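Local coordinates for DUF3298 domain-containing protein (Pseudomonas aeruginosa, PDB 4E72) that is of unknown function but belongs to the DUF3298 family and is probably an exported lipoprotein, at residues I33-F38 against L87-R92; I47-L52 against A66-Y71; E150-A155 against L206-P211; K170-Q175 against D192-A197. All coordinates share one frame; numbering follows the deposited sequence.

Contact 1: I33-F38 against L87-R92; sequences IDTLKF and LQAKVR
D34 and Q88 set their side chains alike, each with CG anti to its own backbone N (chi1 -180° and -178°), and the two side chains run side by side on one face of a parallel strand pair, the carboxylate and amide planes steeply inclined to each other. The contact between them is loose: the nearest polar atoms, D34 OD2 and Q88 OE1, are 3.8 Å apart, and the strong partner of the D34 carboxylate is R13. The backbone holds the strands together. D34 N donates to L87 O at 3.0 Å, and A89 N donates to D34 O at 2.9 Å, both bonds nearly straight; D34 is thus gripped on its N-H and its carbonyl by the residues flanking Q88. I33 and L87 face the other way. The axes of the two short strands diverge by 36°, and past T35 the contact passes to side chains. L36 leans on the partner strand, with CG 3.5 Å from A89 O and CD1 3.8 Å from V91 CG2. That same methyl of V91 meets F38 CZ at the edge of the phenyl ring, also at 3.8 Å. In the mixed six-stranded sheet, strand 30-37 sits between 12-19 and 84-95, while 84-95 has 98-108 on its other side. Helix 44-54 packs on T35, F38 touches I101 of strand 98-108, and helix 68-78 lies on I33 and L87.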
loop_
_atom_site.group_PDB
_atom_site.type_symbol
_atom_site.label_atom_id
_atom_site.label_comp_id
_atom_site.label_asym_id
_atom_site.label_seq_id
_atom_site.Cartn_x
_atom_site.Cartn_y
_atom_site.Cartn_z
ATOM N N ILE A 33 -0.305 -7.296 14.535
ATOM C CA ILE A 33 0.776 -6.575 13.840
ATOM C C ILE A 33 1.769 -7.572 13.237
ATOM O O ILE A 33 2.362 -8.367 13.966
ATOM C CB ILE A 33 1.495 -5.551 14.780
ATOM C CG1 ILE A 33 0.532 -4.411 15.204
ATOM C CG2 ILE A 33 2.787 -4.966 14.118
ATOM C CD1 ILE A 33 0.953 -3.681 16.436
ATOM N N ASP A 34 1.953 -7.501 11.904
ATOM C CA ASP A 34 2.852 -8.341 11.112
ATOM C C ASP A 34 3.785 -7.435 10.312
ATOM O O ASP A 34 3.458 -7.013 9.206
ATOM C CB ASP A 34 2.037 -9.279 10.196
ATOM C CG ASP A 34 2.843 -10.225 9.309
ATOM O OD1 ASP A 34 4.096 -10.287 9.472
ATOM O OD2 ASP A 34 2.231 -10.889 8.435
ATOM N N THR A 35 4.944 -7.117 10.885
ATOM C CA THR A 35 5.853 -6.189 10.235
ATOM C C THR A 35 7.188 -6.866 9.870
ATOM O O THR A 35 7.315 -8.095 9.973
ATOM C CB THR A 35 5.991 -4.921 11.075
ATOM O OG1 THR A 35 6.569 -3.901 10.262
ATOM C CG2 THR A 35 6.771 -5.134 12.382
ATOM N N LEU A 36 8.150 -6.047 9.378
ATOM C CA LEU A 36 9.451 -6.475 8.886
ATOM C C LEU A 36 10.615 -5.637 9.388
ATOM O O LEU A 36 10.505 -4.413 9.537
ATOM C CB LEU A 36 9.480 -6.367 7.346
ATOM C CG LEU A 36 8.515 -7.186 6.511
ATOM C CD1 LEU A 36 8.479 -6.645 5.104
ATOM C CD2 LEU A 36 8.904 -8.662 6.495
ATOM N N LYS A 37 11.765 -6.312 9.544
ATOM C CA LYS A 37 13.068 -5.739 9.863
ATOM C C LYS A 37 14.047 -6.195 8.784
ATOM O O LYS A 37 13.919 -7.303 8.266
ATOM C CB LYS A 37 13.541 -6.121 11.268
ATOM C CG LYS A 37 13.273 -5.021 12.285
ATOM C CD LYS A 37 13.843 -5.349 13.651
ATOM C CE LYS A 37 13.415 -4.348 14.695
ATOM N NZ LYS A 37 13.978 -4.681 16.032
ATOM N N PHE A 38 14.977 -5.315 8.405
ATOM C CA PHE A 38 15.983 -5.572 7.381
ATOM C C PHE A 38 17.379 -5.483 8.033
ATOM O O PHE A 38 17.850 -4.378 8.331
ATOM C CB PHE A 38 15.826 -4.599 6.191
ATOM C CG PHE A 38 14.540 -4.726 5.395
ATOM C CD1 PHE A 38 13.404 -3.999 5.748
ATOM C CD2 PHE A 38 14.481 -5.525 4.256
ATOM C CE1 PHE A 38 12.232 -4.086 4.991
ATOM C CE2 PHE A 38 13.300 -5.618 3.503
ATOM C CZ PHE A 38 12.189 -4.894 3.874
ATOM N N LEU A 87 -2.512 -4.574 11.165
ATOM C CA LEU A 87 -1.498 -3.838 10.409
ATOM C C LEU A 87 -0.505 -4.822 9.836
ATOM O O LEU A 87 -0.025 -5.728 10.552
ATOM C CB LEU A 87 -0.758 -2.799 11.275
ATOM C CG LEU A 87 -1.530 -1.560 11.736
ATOM C CD1 LEU A 87 -0.715 -0.834 12.788
ATOM C CD2 LEU A 87 -1.834 -0.616 10.580
ATOM N N GLN A 88 -0.206 -4.672 8.551
ATOM C CA GLN A 88 0.707 -5.606 7.911
ATOM C C GLN A 88 1.585 -4.933 6.858
ATOM O O GLN A 88 1.116 -4.134 6.029
ATOM C CB GLN A 88 -0.074 -6.784 7.287
ATOM C CG GLN A 88 0.836 -7.824 6.652
ATOM C CD GLN A 88 0.080 -8.695 5.708
ATOM O OE1 GLN A 88 -0.530 -9.681 6.105
ATOM N NE2 GLN A 88 0.117 -8.349 4.430
ATOM N N ALA A 89 2.865 -5.297 6.903
ATOM C CA ALA A 89 3.896 -4.890 5.959
ATOM C C ALA A 89 4.573 -6.130 5.442
ATOM O O ALA A 89 5.002 -6.985 6.244
ATOM C CB ALA A 89 4.907 -3.977 6.636
ATOM N N LYS A 90 4.592 -6.281 4.112
ATOM C CA LYS A 90 5.247 -7.415 3.449
ATOM C C LYS A 90 5.945 -6.958 2.166
ATOM O O LYS A 90 5.510 -5.998 1.508
ATOM C CB LYS A 90 4.291 -8.604 3.175
ATOM C CG LYS A 90 3.132 -8.326 2.225
ATOM C CD LYS A 90 2.528 -9.621 1.696
ATOM C CE LYS A 90 1.794 -9.402 0.392
ATOM N NZ LYS A 90 1.313 -10.683 -0.206
ATOM N N VAL A 91 7.049 -7.627 1.841
ATOM C CA VAL A 91 7.786 -7.353 0.619
ATOM C C VAL A 91 6.961 -7.896 -0.555
ATOM O O VAL A 91 6.693 -9.085 -0.621
ATOM C CB VAL A 91 9.233 -7.904 0.621
ATOM C CG1 VAL A 91 9.888 -7.713 -0.748
ATOM C CG2 VAL A 91 10.077 -7.236 1.711
ATOM N N ARG A 92 6.499 -7.000 -1.427
ATOM C CA ARG A 92 5.765 -7.408 -2.610
ATOM C C ARG A 92 6.782 -7.879 -3.656
ATOM O O ARG A 92 6.574 -8.919 -4.272
ATOM C CB ARG A 92 4.863 -6.261 -3.142
ATOM C CG ARG A 92 4.114 -6.690 -4.410
ATOM C CD ARG A 92 2.888 -5.875 -4.700
ATOM N NE ARG A 92 2.377 -6.205 -6.023
ATOM C CZ ARG A 92 1.131 -6.014 -6.432
ATOM N NH1 ARG A 92 0.223 -5.508 -5.607
ATOM N NH2 ARG A 92 0.781 -6.329 -7.674
#

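Contact 2: I47-L52 against A66-Y71; sequences IVERAL and ASLAAY
E49 and L68 join two helices that pack on one face of the six-stranded sheet, the E49 carboxylate reaching from helix 44-54 to the N-capped start of helix 68-78. Its CG stands anti to the backbone N (chi1 -175°) and the chain continues extended, carrying the acid across to the other segment. OE2 takes a weak bond from L68 N, 3.3 Å long but almost straight at 176°. The same oxygen accepts from a water at 3.0 Å, and this water in turn accepts from A69 N, so that one carboxylate oxygen serves two successive N-H groups of the first turn, one directly and one through solvent. A negative charge here would probably interact favourably with the helix dipole. On the way, the aliphatic part of E49 slides past the L68 side chain in the opposite direction, with E49 CG 3.7 Å from L68 CG. Nearly one turn further along, L52 approaches the same leucine more lightly: L52 CD1 and L68 CD1 are 4.1 Å apart. Both leucines rest on L87 of strand 84-95, and L52 also reaches A89 and L103 of the same sheet. S67, the N-cap residue, also takes part in the helix start: its OG lies between its backbone N and carbonyl carbon (chi1 64°) and accepts from A70 N at 3.1 Å.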
loop_
_atom_site.group_PDB
_atom_site.type_symbol
_atom_site.label_atom_id
_atom_site.label_comp_id
_atom_site.label_asym_id
_atom_site.label_seq_id
_atom_site.Cartn_x
_atom_site.Cartn_y
_atom_site.Cartn_z
ATOM N N ILE A 47 11.111 3.365 8.715
ATOM C CA ILE A 47 10.356 3.825 7.542
ATOM C C ILE A 47 9.074 2.966 7.414
ATOM O O ILE A 47 7.984 3.484 7.129
ATOM C CB ILE A 47 11.263 3.746 6.284
ATOM C CG1 ILE A 47 12.265 4.943 6.247
ATOM C CG2 ILE A 47 10.438 3.625 4.994
ATOM C CD1 ILE A 47 13.433 4.829 5.142
ATOM N N VAL A 48 9.215 1.667 7.647
ATOM C CA VAL A 48 8.094 0.739 7.605
ATOM C C VAL A 48 7.184 1.012 8.809
ATOM O O VAL A 48 5.973 1.149 8.631
ATOM C CB VAL A 48 8.610 -0.721 7.575
ATOM C CG1 VAL A 48 7.497 -1.712 7.883
ATOM C CG2 VAL A 48 9.246 -1.028 6.234
ATOM N N GLU A 49 7.771 1.123 10.019
ATOM C CA GLU A 49 7.012 1.386 11.254
ATOM C C GLU A 49 6.155 2.655 11.113
ATOM O O GLU A 49 4.967 2.595 11.407
ATOM C CB GLU A 49 7.942 1.489 12.483
ATOM C CG GLU A 49 7.156 1.639 13.785
ATOM C CD GLU A 49 7.938 1.597 15.079
ATOM O OE1 GLU A 49 8.643 2.588 15.380
ATOM O OE2 GLU A 49 7.754 0.625 15.846
ATOM N N ARG A 50 6.741 3.776 10.632
ATOM C CA ARG A 50 6.035 5.049 10.456
ATOM C C ARG A 50 4.912 4.916 9.415
ATOM O O ARG A 50 3.805 5.408 9.659
ATOM C CB ARG A 50 7.016 6.176 10.056
ATOM C CG ARG A 50 6.343 7.427 9.475
ATOM C CD ARG A 50 5.923 8.430 10.534
ATOM N NE ARG A 50 6.844 9.567 10.573
ATOM C CZ ARG A 50 6.646 10.716 9.935
ATOM N NH1 ARG A 50 5.548 10.903 9.211
ATOM N NH2 ARG A 50 7.544 11.689 10.019
ATOM N N ALA A 51 5.186 4.239 8.277
ATOM C CA ALA A 51 4.204 4.052 7.203
ATOM C C ALA A 51 2.994 3.253 7.711
ATOM O O ALA A 51 1.866 3.550 7.310
ATOM C CB ALA A 51 4.839 3.370 5.995
ATOM N N LEU A 52 3.211 2.281 8.627
ATOM C CA LEU A 52 2.092 1.535 9.214
ATOM C C LEU A 52 1.333 2.386 10.218
ATOM O O LEU A 52 0.112 2.342 10.239
ATOM C CB LEU A 52 2.560 0.260 9.893
ATOM C CG LEU A 52 2.919 -0.875 8.975
ATOM C CD1 LEU A 52 3.673 -1.951 9.742
ATOM C CD2 LEU A 52 1.683 -1.415 8.265
ATOM N N ALA A 66 4.339 7.106 19.081
ATOM C CA ALA A 66 5.779 7.041 18.787
ATOM C C ALA A 66 6.238 5.699 18.207
ATOM O O ALA A 66 7.324 5.627 17.632
ATOM C CB ALA A 66 6.570 7.315 20.056
ATOM N N SER A 67 5.444 4.627 18.407
ATOM C CA SER A 67 5.820 3.297 17.986
ATOM C C SER A 67 4.615 2.399 17.861
ATOM O O SER A 67 3.551 2.679 18.431
ATOM C CB SER A 67 6.792 2.690 18.996
ATOM O OG SER A 67 6.171 2.516 20.260
ATOM N N LEU A 68 4.815 1.271 17.175
ATOM C CA LEU A 68 3.792 0.256 17.016
ATOM C C LEU A 68 3.402 -0.362 18.379
ATOM O O LEU A 68 2.233 -0.689 18.550
ATOM C CB LEU A 68 4.233 -0.820 16.001
ATOM C CG LEU A 68 4.090 -0.364 14.547
ATOM C CD1 LEU A 68 4.822 -1.302 13.604
ATOM C CD2 LEU A 68 2.595 -0.193 14.141
ATOM N N ALA A 69 4.346 -0.453 19.354
ATOM C CA ALA A 69 4.043 -0.964 20.709
ATOM C C ALA A 69 3.214 0.061 21.476
ATOM O O ALA A 69 2.332 -0.323 22.231
ATOM C CB ALA A 69 5.324 -1.271 21.468
ATOM N N ALA A 70 3.508 1.378 21.289
ATOM C CA ALA A 70 2.719 2.440 21.916
ATOM C C ALA A 70 1.297 2.435 21.320
ATOM O O ALA A 70 0.334 2.592 22.066
ATOM C CB ALA A 70 3.386 3.803 21.741
ATOM N N TYR A 71 1.167 2.211 19.997
ATOM C CA TYR A 71 -0.145 2.152 19.326
ATOM C C TYR A 71 -0.980 0.971 19.855
ATOM O O TYR A 71 -2.157 1.147 20.158
ATOM C CB TYR A 71 -0.017 2.050 17.786
ATOM C CG TYR A 71 -1.337 1.718 17.110
ATOM C CD1 TYR A 71 -2.342 2.675 16.994
ATOM C CD2 TYR A 71 -1.606 0.427 16.651
ATOM C CE1 TYR A 71 -3.575 2.361 16.436
ATOM C CE2 TYR A 71 -2.853 0.095 16.114
ATOM C CZ TYR A 71 -3.822 1.074 15.983
ATOM O OH TYR A 71 -5.021 0.797 15.375
HETATM O O HOH W 1 7.305 -0.977 18.305
#

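Contact 3: E150-A155 against L206-P211; sequences ELAHKA and LKIPYP
A152 puts its methyl straight against the strand backbone: CB lies 3.4 Å from K207 O and 3.8 Å from I208 CG1. With I208 CG1 anti to the carbonyl carbon (chi1 -50°), that branch stands where the alanine methyl can meet it. The neighbouring patch belongs to L206, which is modelled in two conformations; in the one described here CD2 sits 3.6 Å from H153 N and close to H153 CB, while CG approaches A152 O. Between helix and strand a water makes a polar link. It donates to A152 O at 2.7 Å and accepts from K207 N at 2.8 Å, so a strand N-H is coupled to a helix carbonyl without direct contact. This is an alpha-on-beta packing: helix 142-159 lies against strand 205-208, the outer strand of a three-stranded antiparallel sheet, their short axes 7.3 Å apart and running at 126°. The backbones are close here, A152 CA to I208 CA 5.6 Å, consistent with the small side chain at A152. Further out, the inner strand 187-190 bonds to L206 and I208 through L189 and V187. K207 NZ makes a salt bridge with E205 and a hydrogen bond with T188. On the helix side the H153 ring meets the ring of F174, which also touches L206, while F145, Q148 and A149 press on I208.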
loop_
_atom_site.group_PDB
_atom_site.type_symbol
_atom_site.label_atom_id
_atom_site.label_comp_id
_atom_site.label_asym_id
_atom_site.label_seq_id
_atom_site.Cartn_x
_atom_site.Cartn_y
_atom_site.Cartn_z
ATOM N N GLU A 150 -5.311 6.696 -17.153
ATOM C CA GLU A 150 -6.667 6.741 -17.730
ATOM C C GLU A 150 -6.847 5.575 -18.734
ATOM O O GLU A 150 -7.896 4.941 -18.764
ATOM C CB GLU A 150 -6.903 8.091 -18.442
ATOM C CG GLU A 150 -7.269 9.253 -17.539
ATOM C CD GLU A 150 -7.073 10.663 -18.079
ATOM O OE1 GLU A 150 -7.626 10.981 -19.157
ATOM O OE2 GLU A 150 -6.421 11.473 -17.378
ATOM N N LEU A 151 -5.815 5.308 -19.546
ATOM C CA LEU A 151 -5.818 4.223 -20.532
ATOM C C LEU A 151 -5.845 2.862 -19.803
ATOM O O LEU A 151 -6.626 1.981 -20.185
ATOM C CB LEU A 151 -4.594 4.357 -21.478
ATOM C CG LEU A 151 -4.350 3.243 -22.520
ATOM C CD1 LEU A 151 -5.525 3.090 -23.503
ATOM C CD2 LEU A 151 -3.033 3.471 -23.241
ATOM N N ALA A 152 -5.036 2.723 -18.723
ATOM C CA ALA A 152 -4.982 1.534 -17.861
ATOM C C ALA A 152 -6.335 1.304 -17.142
ATOM O O ALA A 152 -6.697 0.160 -16.865
ATOM C CB ALA A 152 -3.859 1.681 -16.845
ATOM N N HIS A 153 -7.091 2.398 -16.882
ATOM C CA HIS A 153 -8.427 2.331 -16.321
ATOM C C HIS A 153 -9.364 1.687 -17.347
ATOM O O HIS A 153 -10.142 0.787 -16.995
ATOM C CB HIS A 153 -8.930 3.719 -15.897
ATOM C CG HIS A 153 -10.277 3.693 -15.215
ATOM N ND1 HIS A 153 -11.390 4.290 -15.784
ATOM C CD2 HIS A 153 -10.653 3.101 -14.055
ATOM C CE1 HIS A 153 -12.391 4.068 -14.950
ATOM N NE2 HIS A 153 -12.001 3.355 -13.899
ATOM N N LYS A 154 -9.273 2.141 -18.615
ATOM C CA LYS A 154 -10.092 1.643 -19.725
ATOM C C LYS A 154 -9.823 0.152 -19.954
ATOM O O LYS A 154 -10.780 -0.614 -20.102
ATOM C CB LYS A 154 -9.862 2.461 -21.006
ATOM C CG LYS A 154 -10.211 3.936 -20.841
ATOM C CD LYS A 154 -11.475 4.342 -21.576
ATOM C CE LYS A 154 -11.536 5.841 -21.796
ATOM N NZ LYS A 154 -10.459 6.322 -22.711
ATOM N N ALA A 155 -8.539 -0.269 -19.863
ATOM C CA ALA A 155 -8.161 -1.674 -19.983
ATOM C C ALA A 155 -8.749 -2.486 -18.826
ATOM O O ALA A 155 -9.238 -3.578 -19.065
ATOM C CB ALA A 155 -6.649 -1.819 -20.024
ATOM N N LEU A 206 -4.568 -1.219 -11.317
ATOM C CA LEU A 206 -4.374 -0.764 -12.687
ATOM C C LEU A 206 -2.934 -1.030 -13.069
ATOM O O LEU A 206 -2.039 -0.861 -12.220
ATOM C CB LEU A 206 -4.707 0.735 -12.808
ATOM C CG LEU A 206 -6.095 1.122 -13.345
ATOM C CD1 LEU A 206 -7.226 0.504 -12.532
ATOM C CD2 LEU A 206 -6.244 2.623 -13.364
ATOM N N LYS A 207 -2.701 -1.452 -14.320
ATOM C CA LYS A 207 -1.346 -1.732 -14.774
ATOM C C LYS A 207 -1.003 -0.886 -15.975
ATOM O O LYS A 207 -1.681 -0.978 -17.014
ATOM C CB LYS A 207 -1.155 -3.231 -15.111
ATOM C CG LYS A 207 -1.638 -4.212 -14.051
ATOM C CD LYS A 207 -0.662 -4.390 -12.905
ATOM C CE LYS A 207 -1.271 -5.266 -11.830
ATOM N NZ LYS A 207 -0.305 -5.569 -10.744
ATOM N N ILE A 208 0.049 -0.060 -15.848
ATOM C CA ILE A 208 0.525 0.718 -16.988
ATOM C C ILE A 208 1.770 0.038 -17.506
ATOM O O ILE A 208 2.762 -0.022 -16.775
ATOM C CB ILE A 208 0.780 2.224 -16.765
ATOM C CG1 ILE A 208 -0.406 2.941 -16.084
ATOM C CG2 ILE A 208 1.166 2.899 -18.096
ATOM C CD1 ILE A 208 0.036 4.163 -15.272
ATOM N N PRO A 209 1.758 -0.459 -18.763
ATOM C CA PRO A 209 2.988 -1.050 -19.326
ATOM C C PRO A 209 4.116 -0.023 -19.411
ATOM O O PRO A 209 3.874 1.101 -19.849
ATOM C CB PRO A 209 2.551 -1.526 -20.727
ATOM C CG PRO A 209 1.041 -1.615 -20.667
ATOM C CD PRO A 209 0.656 -0.477 -19.753
ATOM N N TYR A 210 5.357 -0.414 -19.046
ATOM C CA TYR A 210 6.528 0.492 -19.154
ATOM C C TYR A 210 6.729 1.123 -20.568
ATOM O O TYR A 210 7.061 2.302 -20.601
ATOM C CB TYR A 210 7.826 -0.190 -18.686
ATOM C CG TYR A 210 7.892 -0.273 -17.174
ATOM C CD1 TYR A 210 8.353 0.800 -16.415
ATOM C CD2 TYR A 210 7.402 -1.383 -16.497
ATOM C CE1 TYR A 210 8.410 0.732 -15.023
ATOM C CE2 TYR A 210 7.449 -1.460 -15.107
ATOM C CZ TYR A 210 7.947 -0.401 -14.371
ATOM O OH TYR A 210 7.924 -0.470 -12.990
ATOM N N PRO A 211 6.423 0.477 -21.730
ATOM C CA PRO A 211 6.609 1.188 -23.015
ATOM C C PRO A 211 5.655 2.375 -23.202
ATOM O O PRO A 211 5.931 3.234 -24.044
ATOM C CB PRO A 211 6.371 0.104 -24.075
ATOM C CG PRO A 211 6.581 -1.188 -23.358
ATOM C CD PRO A 211 6.039 -0.932 -21.971
HETATM O O HOH W 2 -4.951 -1.707 -16.034
#

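Contact 4: K170-Q175 against D192-A197; sequences KTWPFQ and DAYSIA
I196 O accepts from a water at 2.7 Å, and the same water donates to W172 O at 2.9 Å, tying the two loops together at the point where their backbones come closest. The indole follows directly from there: W172 CB rests 3.3 Å from I196 O. CG stands anti to the carbonyl carbon (chi1 -54°), and the indole beyond it packs against 194-197. A197 lies across one face of it, its CA 4.0 Å from the centroid of the five-membered ring and nearly on the ring normal, a CH-pi contact; CG2 of T171 lies on the opposite face. The far end of the indole, CH2, comes 3.6 Å from Y194 CD1 in an edge-to-face pair, the edge of W172 against the face of Y194 with the planes 74° apart. A second water donates to P173 O at 2.9 Å and also meets S195 O, though at a separation short enough to be read with caution. The far loop is shaped by a type II turn from D192 to S195, in which S195 OG donates to D192 O at 2.7 Å and S195 N adds a weak bond to that same carbonyl. Beside the turn, CG2 of I196 packs on P173 O and on Q175. The contact joins the exit of helix 166-171 to the connection between strands 187-190 and 205-208. Helix 142-159 packs against F174 and, through W156, against A197, while I196 touches L206 of strand 205-208.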
loop_
_atom_site.group_PDB
_atom_site.type_symbol
_atom_site.label_atom_id
_atom_site.label_comp_id
_atom_site.label_asym_id
_atom_site.label_seq_id
_atom_site.Cartn_x
_atom_site.Cartn_y
_atom_site.Cartn_z
ATOM N N LYS A 170 -20.445 6.415 -14.715
ATOM C CA LYS A 170 -20.910 7.698 -14.172
ATOM C C LYS A 170 -20.815 7.704 -12.653
ATOM O O LYS A 170 -20.512 8.743 -12.065
ATOM C CB LYS A 170 -22.341 8.023 -14.610
ATOM C CG LYS A 170 -22.548 8.146 -16.127
ATOM C CD LYS A 170 -21.667 9.208 -16.818
ATOM C CE LYS A 170 -21.286 8.821 -18.231
ATOM N NZ LYS A 170 -20.321 7.688 -18.268
ATOM N N THR A 171 -21.069 6.544 -12.018
ATOM C CA THR A 171 -21.021 6.395 -10.561
ATOM C C THR A 171 -19.563 6.385 -10.071
ATOM O O THR A 171 -19.257 6.928 -9.010
ATOM C CB THR A 171 -21.768 5.112 -10.155
ATOM O OG1 THR A 171 -23.129 5.235 -10.560
ATOM C CG2 THR A 171 -21.715 4.831 -8.665
ATOM N N TRP A 172 -18.679 5.736 -10.826
ATOM C CA TRP A 172 -17.289 5.620 -10.431
ATOM C C TRP A 172 -16.391 6.183 -11.517
ATOM O O TRP A 172 -15.780 5.416 -12.262
ATOM C CB TRP A 172 -16.942 4.158 -10.122
ATOM C CG TRP A 172 -17.839 3.512 -9.107
ATOM C CD1 TRP A 172 -18.902 2.685 -9.354
ATOM C CD2 TRP A 172 -17.748 3.639 -7.681
ATOM N NE1 TRP A 172 -19.461 2.264 -8.169
ATOM C CE2 TRP A 172 -18.780 2.847 -7.123
ATOM C CE3 TRP A 172 -16.911 4.371 -6.816
ATOM C CZ2 TRP A 172 -18.988 2.756 -5.740
ATOM C CZ3 TRP A 172 -17.111 4.269 -5.446
ATOM C CH2 TRP A 172 -18.127 3.456 -4.924
ATOM N N PRO A 173 -16.263 7.524 -11.632
ATOM C CA PRO A 173 -15.334 8.057 -12.644
ATOM C C PRO A 173 -13.894 7.724 -12.255
ATOM O O PRO A 173 -13.623 7.328 -11.113
ATOM C CB PRO A 173 -15.603 9.572 -12.627
ATOM C CG PRO A 173 -16.135 9.853 -11.278
ATOM C CD PRO A 173 -16.864 8.609 -10.822
ATOM N N PHE A 174 -12.981 7.857 -13.207
ATOM C CA PHE A 174 -11.570 7.651 -12.952
ATOM C C PHE A 174 -11.095 8.705 -11.922
ATOM O O PHE A 174 -11.586 9.842 -11.902
ATOM C CB PHE A 174 -10.769 7.706 -14.260
ATOM C CG PHE A 174 -9.293 7.440 -14.061
ATOM C CD1 PHE A 174 -8.854 6.261 -13.464
ATOM C CD2 PHE A 174 -8.346 8.399 -14.399
ATOM C CE1 PHE A 174 -7.495 6.029 -13.256
ATOM C CE2 PHE A 174 -6.985 8.168 -14.174
ATOM C CZ PHE A 174 -6.568 6.978 -13.629
ATOM N N GLN A 175 -10.192 8.288 -11.047
ATOM C CA GLN A 175 -9.642 9.092 -9.957
ATOM C C GLN A 175 -8.162 8.818 -9.844
ATOM O O GLN A 175 -7.726 7.741 -10.246
ATOM C CB GLN A 175 -10.350 8.678 -8.636
ATOM C CG GLN A 175 -10.440 9.768 -7.578
ATOM C CD GLN A 175 -10.760 9.237 -6.199
ATOM O OE1 GLN A 175 -11.727 8.494 -5.988
ATOM N NE2 GLN A 175 -9.980 9.655 -5.212
ATOM N N ASP A 192 -7.771 2.449 -3.178
ATOM C CA ASP A 192 -8.463 2.206 -1.931
ATOM C C ASP A 192 -9.841 1.686 -2.277
ATOM O O ASP A 192 -10.378 2.007 -3.348
ATOM C CB ASP A 192 -8.541 3.496 -1.095
ATOM C CG ASP A 192 -7.238 3.801 -0.359
ATOM O OD1 ASP A 192 -6.730 2.895 0.368
ATOM O OD2 ASP A 192 -6.757 4.959 -0.452
ATOM N N ALA A 193 -10.403 0.867 -1.397
ATOM C CA ALA A 193 -11.766 0.364 -1.561
ATOM C C ALA A 193 -12.719 1.564 -1.652
ATOM O O ALA A 193 -12.460 2.593 -1.023
ATOM C CB ALA A 193 -12.131 -0.511 -0.368
ATOM N N TYR A 194 -13.755 1.469 -2.487
ATOM C CA TYR A 194 -14.773 2.502 -2.615
ATOM C C TYR A 194 -14.251 3.815 -3.229
ATOM O O TYR A 194 -14.811 4.862 -2.936
ATOM C CB TYR A 194 -15.387 2.775 -1.212
ATOM C CG TYR A 194 -16.841 3.174 -1.218
ATOM C CD1 TYR A 194 -17.832 2.266 -1.588
ATOM C CD2 TYR A 194 -17.238 4.428 -0.763
ATOM C CE1 TYR A 194 -19.182 2.607 -1.529
ATOM C CE2 TYR A 194 -18.585 4.768 -0.669
ATOM C CZ TYR A 194 -19.552 3.865 -1.081
ATOM O OH TYR A 194 -20.875 4.227 -1.072
ATOM N N SER A 195 -13.227 3.777 -4.115
ATOM C CA SER A 195 -12.750 5.007 -4.758
ATOM C C SER A 195 -13.110 5.014 -6.242
ATOM O O SER A 195 -13.576 6.039 -6.726
ATOM C CB SER A 195 -11.248 5.195 -4.572
ATOM O OG SER A 195 -10.535 4.078 -5.057
ATOM N N ILE A 196 -12.874 3.884 -6.968
ATOM C CA ILE A 196 -13.193 3.718 -8.390
ATOM C C ILE A 196 -14.104 2.488 -8.607
ATOM O O ILE A 196 -14.405 2.131 -9.760
ATOM C CB ILE A 196 -11.927 3.665 -9.313
ATOM C CG1 ILE A 196 -10.946 2.505 -8.922
ATOM C CG2 ILE A 196 -11.250 5.053 -9.414
ATOM C CD1 ILE A 196 -10.047 1.999 -10.056
ATOM N N ALA A 197 -14.557 1.848 -7.509
ATOM C CA ALA A 197 -15.428 0.663 -7.589
ATOM C C ALA A 197 -16.066 0.377 -6.250
ATOM O O ALA A 197 -15.476 0.744 -5.246
ATOM C CB ALA A 197 -14.614 -0.553 -8.038
HETATM O O HOH W 3 -14.334 2.872 -12.310
HETATM O O HOH W 4 -14.852 7.317 -8.512
#

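Overall arrangement
The four contacts form two groups on opposite sides of the chain's centre. Contact 2 is nested in the chain between the two strands of contact 1, with centres about 11 Å apart, and T35 and L87 of those strands touch V48 and L52 of helix 44-54: the helices lie on the six-stranded sheet. Further along, contact 4 is nested within contact 3, centres about 16 Å apart, and F174 packs on E150. Contact 3 joins helix 142-159 to strand 205-208, while contact 4 joins the end of helix 166-171 to the loop before that strand; both belong to the DUF3298 domain. Between the groups, centres are about 28 to 33 Å apart, yet R92 and K207 bring like charges close, with E205 pairing with both.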